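HpcH/HpaI aldolase/citrate lyase family protein (Burkholderia cenocepacia, PDB 4MF4) is of unassigned function but belongs to the HpcH/HpaI aldolase/citrate lyase family and assembles as six copies of a TIM-barrel subunit. Local coordinates at residues Arg214-Gly219 and Ala242-Ile247; Arg95-Gly100 and Gly132-Ala137; Ala58-Asp61 and Ser67-Arg70. All blocks are in the same frame, centred on the assembly; numbering follows the deposited sequence.

In the fold
The chain folds into a barrel of eight parallel strands, and the three contacts follow one another along it without nesting or crossing. Contact 3 comes first, closing the short path from the loop after strand 50-54 back onto helix 62-73. Contact 2 then spans 31 residues, tying the end of helix 90-98 to the long loop ahead of helix 151-154. Contact 1 closes last, joining helix 206-222 to the turn that enters strand 246-251. Contacts 2 and 3 are neighbours, with Ala99 O 3.6 Å from Leu69 CD1, and both face other subunits. Contact 1 lies across the chain's centre, about 28 Å from contact 3 and 29 Å from contact 2 between centres.

Contact 1 of 3, residues Arg214-Gly219 and Ala242-Ile247; sequences RVLAAG and AGYRLI
The carbonyl oxygen of Ala242 takes a hydrogen bond from Lys220 NZ, one turn along helix 206-222 from Leu216, whose methyl CD2 packs 3.5 Å from Ala242 O. Across the contact Leu216 packs with both methyls. Leu216 CD1 sits over the face of the Tyr244 ring, 4.0 Å from its centroid and only 5° off the normal, a nearly ideal CH-pi contact. Leu216 CD2 lies on the same side of the ring but out at the rim, 3.7 Å from Tyr244 CE2, and also meets Ala242 CB at 4.0 Å. The leucine can straddle ring and turn because its CG lies opposite the backbone N (chi1 174°), which carries the fork outward from the helix. Leu216 CB touches the far end of the ring, 4.0 Å from Tyr244 OH. Tyr239, edge-to-face, and Val226 and Ile228 of the neighbouring strand box the ring in further. Between Ala242 and Tyr244, Gly243 closes helix 233-242 with positive phi in a Schellman motif, and Leu216 CD1 approaches the carbonyl carbon of Gly243. Two adjacent outer helices thus pack where one turns into the last strand, a helix-to-strand turn at the N-terminal ends of the strands in a TIM barrel.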
loop_
_atom_site.group_PDB
_atom_site.type_symbol
_atom_site.label_atom_id
_atom_site.label_comp_id
_atom_site.label_asym_id
_atom_site.label_seq_id
_atom_site.Cartn_x
_atom_site.Cartn_y
_atom_site.Cartn_z
ATOM N N ARG A 214 2.592 -30.811 -32.153
ATOM C CA ARG A 214 1.737 -31.827 -31.553
ATOM C C ARG A 214 0.616 -31.249 -30.714
ATOM O O ARG A 214 -0.522 -31.708 -30.793
ATOM C CB ARG A 214 2.529 -32.869 -30.733
ATOM C CG ARG A 214 1.648 -34.011 -30.243
ATOM C CD ARG A 214 2.447 -35.114 -29.571
ATOM N NE ARG A 214 1.603 -36.012 -28.776
ATOM C CZ ARG A 214 2.072 -37.018 -28.047
ATOM N NH1 ARG A 214 3.375 -37.270 -27.989
ATOM N NH2 ARG A 214 1.235 -37.783 -27.385
ATOM N N VAL A 215 0.923 -30.232 -29.916
ATOM C CA VAL A 215 -0.076 -29.647 -29.036
ATOM C C VAL A 215 -1.171 -28.961 -29.870
ATOM O O VAL A 215 -2.379 -29.132 -29.647
ATOM C CB VAL A 215 0.595 -28.614 -28.066
ATOM C CG1 VAL A 215 -0.458 -27.882 -27.271
ATOM C CG2 VAL A 215 1.556 -29.312 -27.118
ATOM N N LEU A 216 -0.745 -28.144 -30.823
ATOM C CA LEU A 216 -1.699 -27.508 -31.760
ATOM C C LEU A 216 -2.607 -28.528 -32.468
ATOM O O LEU A 216 -3.832 -28.324 -32.590
ATOM C CB LEU A 216 -0.924 -26.676 -32.791
ATOM C CG LEU A 216 -1.716 -26.032 -33.943
ATOM C CD1 LEU A 216 -2.712 -25.044 -33.344
ATOM C CD2 LEU A 216 -0.801 -25.322 -34.929
ATOM N N ALA A 217 -2.005 -29.615 -32.955
ATOM C CA ALA A 217 -2.743 -30.640 -33.697
ATOM C C ALA A 217 -3.706 -31.335 -32.785
ATOM O O ALA A 217 -4.844 -31.648 -33.165
ATOM C CB ALA A 217 -1.784 -31.641 -34.324
ATOM N N ALA A 218 -3.271 -31.577 -31.552
ATOM C CA ALA A 218 -4.198 -32.179 -30.571
ATOM C C ALA A 218 -5.445 -31.332 -30.362
ATOM O O ALA A 218 -6.569 -31.831 -30.286
ATOM C CB ALA A 218 -3.500 -32.443 -29.256
ATOM N N GLY A 219 -5.237 -30.032 -30.220
ATOM C CA GLY A 219 -6.323 -29.114 -30.059
ATOM C C GLY A 219 -7.276 -29.174 -31.236
ATOM O O GLY A 219 -8.478 -29.296 -31.033
ATOM N N ALA A 242 -0.716 -20.642 -38.645
ATOM C CA ALA A 242 -0.720 -22.053 -38.332
ATOM C C ALA A 242 -2.028 -22.545 -37.701
ATOM O O ALA A 242 -2.268 -23.740 -37.666
ATOM C CB ALA A 242 0.478 -22.418 -37.439
ATOM N N GLY A 243 -2.858 -21.647 -37.184
ATOM C CA GLY A 243 -4.150 -22.022 -36.631
ATOM C C GLY A 243 -4.317 -21.887 -35.124
ATOM O O GLY A 243 -5.316 -22.318 -34.575
ATOM N N TYR A 244 -3.305 -21.357 -34.443
ATOM C CA TYR A 244 -3.494 -20.967 -33.078
ATOM C C TYR A 244 -4.578 -19.872 -33.026
ATOM O O TYR A 244 -4.615 -18.984 -33.888
ATOM C CB TYR A 244 -2.215 -20.386 -32.489
ATOM C CG TYR A 244 -1.116 -21.386 -32.250
ATOM C CD1 TYR A 244 -1.007 -22.080 -31.021
ATOM C CD2 TYR A 244 -0.191 -21.662 -33.252
ATOM C CE1 TYR A 244 0.006 -23.024 -30.813
ATOM C CE2 TYR A 244 0.822 -22.570 -33.043
ATOM C CZ TYR A 244 0.914 -23.254 -31.832
ATOM O OH TYR A 244 1.946 -24.143 -31.669
ATOM N N ARG A 245 -5.413 -19.920 -31.993
ATOM C CA ARG A 245 -6.481 -18.924 -31.769
ATOM C C ARG A 245 -6.204 -17.901 -30.627
ATOM O O ARG A 245 -6.306 -16.660 -30.832
ATOM C CB ARG A 245 -7.780 -19.646 -31.565
ATOM C CG ARG A 245 -8.244 -20.313 -32.867
ATOM C CD ARG A 245 -9.621 -20.846 -32.726
ATOM N NE ARG A 245 -10.524 -19.718 -32.492
ATOM C CZ ARG A 245 -11.544 -19.734 -31.653
ATOM N NH1 ARG A 245 -11.820 -20.821 -30.931
ATOM N NH2 ARG A 245 -12.265 -18.645 -31.506
ATOM N N LEU A 246 -5.766 -18.373 -29.460
ATOM C CA LEU A 246 -5.538 -17.448 -28.337
ATOM C C LEU A 246 -4.080 -17.032 -28.302
ATOM O O LEU A 246 -3.210 -17.698 -27.674
ATOM C CB LEU A 246 -5.951 -18.100 -27.030
ATOM C CG LEU A 246 -6.009 -17.163 -25.833
ATOM C CD1 LEU A 246 -7.387 -16.519 -25.719
ATOM C CD2 LEU A 246 -5.683 -17.877 -24.559
ATOM N N ILE A 247 -3.789 -15.930 -28.985
ATOM C CA ILE A 247 -2.421 -15.541 -29.255
ATOM C C ILE A 247 -2.055 -14.321 -28.412
ATOM O O ILE A 247 -2.732 -13.296 -28.508
ATOM C CB ILE A 247 -2.228 -15.212 -30.735
ATOM C CG1 ILE A 247 -2.489 -16.460 -31.579
ATOM C CG2 ILE A 247 -0.806 -14.721 -30.966
ATOM C CD1 ILE A 247 -2.438 -16.236 -33.075
#

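Contact 2 of 3, residues Arg95-Gly100 and Gly132-Ala137; sequences RALDAG and GLRGVA
Helix 90-98, one of the outer helices of the barrel, ends in a Schellman motif at Gly100, and just before that end Leu97 and Asp98 receive Arg134 from the long loop that precedes helix 151-154. Arg134 arrives fully stretched from CG to NE and lays its guanidinium against Leu97. Leu97 CB covers one face near the rim, 3.6 Å from Arg134 NH2, while Leu97 CD1 lies 3.6 Å from Arg134 NE. Asp98 OD1 comes in at the guanidinium edge, in its plane; the salt bridge from Arg134 NH2 to Asp98 OD1 is long and weak at 3.5 Å, though fairly straight at 165°. Tyr151 OH is the firmer partner of Arg134 NH2. Two waters add to the link: one molecule lies 2.7 Å from Asp98 OD1, accepts from Arg134 NE at 3.1 Å and also bonds to Gly135 O. A second bridges Asp98 OD1 to Ala137 O, 3.0 Å from the latter. The other carboxylate oxygen, OD2, bonds to His57 ND1 of the second subunit, which also holds Val136 N through its Asp192. Asp98 joins helix to loop by a weak salt bridge and waters, and reaches the neighbouring chain at a buried subunit interface between TIM barrels.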
loop_
_atom_site.group_PDB
_atom_site.type_symbol
_atom_site.label_atom_id
_atom_site.label_comp_id
_atom_site.label_asym_id
_atom_site.label_seq_id
_atom_site.Cartn_x
_atom_site.Cartn_y
_atom_site.Cartn_z
ATOM N N ARG A 95 -9.085 -17.498 -4.219
ATOM C CA ARG A 95 -8.783 -16.043 -4.243
ATOM C C ARG A 95 -9.080 -15.406 -5.631
ATOM O O ARG A 95 -9.722 -14.367 -5.735
ATOM C CB ARG A 95 -7.339 -15.768 -3.849
ATOM C CG ARG A 95 -6.992 -15.929 -2.369
ATOM C CD ARG A 95 -7.730 -14.997 -1.459
ATOM N NE ARG A 95 -7.205 -15.054 -0.078
ATOM C CZ ARG A 95 -6.100 -14.459 0.363
ATOM N NH1 ARG A 95 -5.290 -13.780 -0.464
ATOM N NH2 ARG A 95 -5.769 -14.567 1.645
ATOM N N ALA A 96 -8.617 -16.041 -6.691
ATOM C CA ALA A 96 -8.793 -15.463 -8.028
ATOM C C ALA A 96 -10.276 -15.468 -8.441
ATOM O O ALA A 96 -10.790 -14.472 -8.906
ATOM C CB ALA A 96 -7.965 -16.222 -9.033
ATOM N N LEU A 97 -10.968 -16.567 -8.218
ATOM C CA LEU A 97 -12.397 -16.631 -8.546
ATOM C C LEU A 97 -13.221 -15.693 -7.681
ATOM O O LEU A 97 -14.113 -14.975 -8.189
ATOM C CB LEU A 97 -12.941 -18.060 -8.396
ATOM C CG LEU A 97 -12.417 -19.081 -9.424
ATOM C CD1 LEU A 97 -13.033 -20.413 -9.088
ATOM C CD2 LEU A 97 -12.678 -18.722 -10.867
ATOM N N ASP A 98 -12.952 -15.666 -6.377
ATOM C CA ASP A 98 -13.692 -14.727 -5.543
ATOM C C ASP A 98 -13.531 -13.233 -5.953
ATOM O O ASP A 98 -14.460 -12.449 -5.811
ATOM C CB ASP A 98 -13.322 -14.923 -4.076
ATOM C CG ASP A 98 -13.914 -16.214 -3.478
ATOM O OD1 ASP A 98 -14.814 -16.880 -4.057
ATOM O OD2 ASP A 98 -13.489 -16.534 -2.352
ATOM N N ALA A 99 -12.357 -12.862 -6.454
ATOM C CA ALA A 99 -12.040 -11.507 -6.885
ATOM C C ALA A 99 -12.734 -11.143 -8.213
ATOM O O ALA A 99 -12.734 -9.973 -8.620
ATOM C CB ALA A 99 -10.537 -11.335 -7.040
ATOM N N GLY A 100 -13.318 -12.145 -8.866
ATOM C CA GLY A 100 -14.130 -11.978 -10.051
ATOM C C GLY A 100 -13.469 -12.379 -11.346
ATOM O O GLY A 100 -14.033 -12.134 -12.387
ATOM N N GLY A 132 -17.393 -31.055 -7.844
ATOM C CA GLY A 132 -16.848 -29.680 -7.767
ATOM C C GLY A 132 -16.228 -29.415 -6.427
ATOM O O GLY A 132 -16.753 -29.873 -5.412
ATOM N N LEU A 133 -15.126 -28.668 -6.419
ATOM C CA LEU A 133 -14.435 -28.354 -5.184
ATOM C C LEU A 133 -14.433 -26.861 -4.840
ATOM O O LEU A 133 -13.839 -26.463 -3.841
ATOM C CB LEU A 133 -13.008 -28.867 -5.241
ATOM C CG LEU A 133 -12.801 -30.374 -5.186
ATOM C CD1 LEU A 133 -11.324 -30.660 -5.210
ATOM C CD2 LEU A 133 -13.421 -30.999 -3.937
ATOM N N ARG A 134 -15.132 -26.047 -5.624
ATOM C CA ARG A 134 -15.199 -24.627 -5.316
ATOM C C ARG A 134 -16.033 -24.312 -4.039
ATOM O O ARG A 134 -17.188 -24.691 -3.918
ATOM C CB ARG A 134 -15.732 -23.820 -6.493
ATOM C CG ARG A 134 -15.537 -22.326 -6.289
ATOM C CD ARG A 134 -16.095 -21.486 -7.412
ATOM N NE ARG A 134 -15.981 -20.085 -6.986
ATOM C CZ ARG A 134 -16.418 -19.030 -7.656
ATOM N NH1 ARG A 134 -16.943 -19.156 -8.878
ATOM N NH2 ARG A 134 -16.241 -17.820 -7.103
ATOM N N GLY A 135 -15.417 -23.557 -3.130
ATOM C CA GLY A 135 -16.026 -23.155 -1.853
ATOM C C GLY A 135 -16.987 -22.011 -2.031
ATOM O O GLY A 135 -16.746 -21.105 -2.830
ATOM N N VAL A 136 -18.090 -22.070 -1.286
ATOM C CA VAL A 136 -19.206 -21.173 -1.423
ATOM C C VAL A 136 -19.050 -19.978 -0.470
ATOM O O VAL A 136 -18.914 -20.150 0.739
ATOM C CB VAL A 136 -20.514 -21.941 -1.087
ATOM C CG1 VAL A 136 -21.707 -21.030 -1.140
ATOM C CG2 VAL A 136 -20.698 -23.136 -2.030
ATOM N N ALA A 137 -19.086 -18.767 -0.989
ATOM C CA ALA A 137 -19.219 -17.605 -0.129
ATOM C C ALA A 137 -19.964 -16.532 -0.934
ATOM O O ALA A 137 -19.501 -16.112 -2.013
ATOM C CB ALA A 137 -17.865 -17.121 0.351
HETATM O O HOH W 1 -14.847 -19.590 -4.111
HETATM O O HOH W 2 -17.610 -17.699 -3.642
#

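Contact 3 of 3, residues Ala58-Asp61 and Ser67-Arg70; sequences APND and SQLR
Asn60 and Gln68 join the loop after strand 50-54 to helix 62-73 through their side-chain amides, in one of the strand-to-helix connections of the TIM barrel. The loop bends at Pro59, the centre of an inverse gamma turn closed by a weak bond from Asn60 N to Ala58 O. In both residues CG is anti to the carbonyl carbon, beside the backbone N (chi1 -70° for Asn60), and Gln68 runs on with an extended chain, which carries its amide out to the asparagine. The side chains cross at about a right angle, and their amide planes are turned 63° apart. Gln68 NE2 donates to Asn60 OD1 at 3.0 Å through a reasonably straight N-H. Asn60 OD1 lies in the plane of the Gln68 amide, yet NE2 comes to it 62° above the asparagine's carbonyl plane rather than along a lone pair. The rotation of Asn60 is fixed from its other end, where ND2 donates to Asp54 O of the preceding strand. Gln68 NE2 also reaches Asp64 O weakly, and Arg63 of the third subunit bonds weakly to Asn60 OD1. One water completes a ring between the two amides, accepting from Asn60 ND2 at 3.1 Å and lying 2.8 Å from Gln68 OE1.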
loop_
_atom_site.group_PDB
_atom_site.type_symbol
_atom_site.label_atom_id
_atom_site.label_comp_id
_atom_site.label_asym_id
_atom_site.label_seq_id
_atom_site.Cartn_x
_atom_site.Cartn_y
_atom_site.Cartn_z
ATOM N N ALA A 58 4.926 -12.621 -12.091
ATOM C CA ALA A 58 4.913 -11.194 -11.714
ATOM C C ALA A 58 4.412 -11.135 -10.286
ATOM O O ALA A 58 3.699 -12.033 -9.896
ATOM C CB ALA A 58 4.019 -10.424 -12.635
ATOM N N PRO A 59 4.769 -10.081 -9.502
ATOM C CA PRO A 59 4.369 -10.080 -8.104
ATOM C C PRO A 59 2.963 -9.513 -7.922
ATOM O O PRO A 59 2.790 -8.437 -7.397
ATOM C CB PRO A 59 5.426 -9.175 -7.467
ATOM C CG PRO A 59 5.659 -8.160 -8.510
ATOM C CD PRO A 59 5.524 -8.868 -9.838
ATOM N N ASN A 60 1.966 -10.217 -8.431
ATOM C CA ASN A 60 0.592 -9.841 -8.264
ATOM C C ASN A 60 -0.066 -10.776 -7.273
ATOM O O ASN A 60 -0.320 -11.948 -7.563
ATOM C CB ASN A 60 -0.156 -9.907 -9.601
ATOM C CG ASN A 60 0.275 -8.820 -10.539
ATOM O OD1 ASN A 60 0.316 -7.650 -10.153
ATOM N ND2 ASN A 60 0.689 -9.200 -11.748
ATOM N N ASP A 61 -0.329 -10.249 -6.091
ATOM C CA ASP A 61 -1.076 -10.994 -5.094
ATOM C C ASP A 61 -2.601 -10.643 -5.140
ATOM O O ASP A 61 -3.049 -9.928 -6.061
ATOM C CB ASP A 61 -0.405 -10.788 -3.731
ATOM C CG ASP A 61 0.909 -11.634 -3.572
ATOM O OD1 ASP A 61 1.123 -12.633 -4.291
ATOM O OD2 ASP A 61 1.731 -11.327 -2.686
ATOM N N SER A 67 -7.458 -5.053 -7.802
ATOM C CA SER A 67 -7.254 -3.671 -8.212
ATOM C C SER A 67 -7.040 -3.523 -9.756
ATOM O O SER A 67 -7.498 -2.535 -10.365
ATOM C CB SER A 67 -6.092 -3.080 -7.412
ATOM O OG SER A 67 -6.421 -3.050 -6.017
ATOM N N GLN A 68 -6.366 -4.496 -10.366
ATOM C CA GLN A 68 -6.214 -4.541 -11.836
ATOM C C GLN A 68 -7.516 -4.945 -12.546
ATOM O O GLN A 68 -7.866 -4.400 -13.615
ATOM C CB GLN A 68 -5.060 -5.395 -12.272
ATOM C CG GLN A 68 -3.775 -4.650 -12.052
ATOM C CD GLN A 68 -2.580 -5.560 -12.118
ATOM O OE1 GLN A 68 -2.143 -5.944 -13.221
ATOM N NE2 GLN A 68 -2.026 -5.891 -10.955
ATOM N N LEU A 69 -8.246 -5.875 -11.973
ATOM C CA LEU A 69 -9.592 -6.153 -12.526
ATOM C C LEU A 69 -10.495 -4.917 -12.548
ATOM O O LEU A 69 -11.209 -4.669 -13.510
ATOM C CB LEU A 69 -10.252 -7.331 -11.803
ATOM C CG LEU A 69 -9.546 -8.675 -12.038
ATOM C CD1 LEU A 69 -10.235 -9.723 -11.142
ATOM C CD2 LEU A 69 -9.523 -9.112 -13.492
ATOM N N ARG A 70 -10.505 -4.179 -11.459
ATOM C CA ARG A 70 -11.325 -3.002 -11.315
ATOM C C ARG A 70 -10.841 -2.014 -12.306
ATOM O O ARG A 70 -11.648 -1.340 -12.961
ATOM C CB ARG A 70 -11.217 -2.423 -9.876
ATOM C CG ARG A 70 -12.115 -3.069 -8.859
ATOM C CD ARG A 70 -11.689 -2.680 -7.451
ATOM N NE ARG A 70 -12.637 -3.285 -6.586
ATOM C CZ ARG A 70 -12.358 -3.882 -5.447
ATOM N NH1 ARG A 70 -11.100 -3.926 -4.979
ATOM N NH2 ARG A 70 -13.371 -4.427 -4.800
HETATM O O HOH W 3 0.339 -6.975 -13.904
#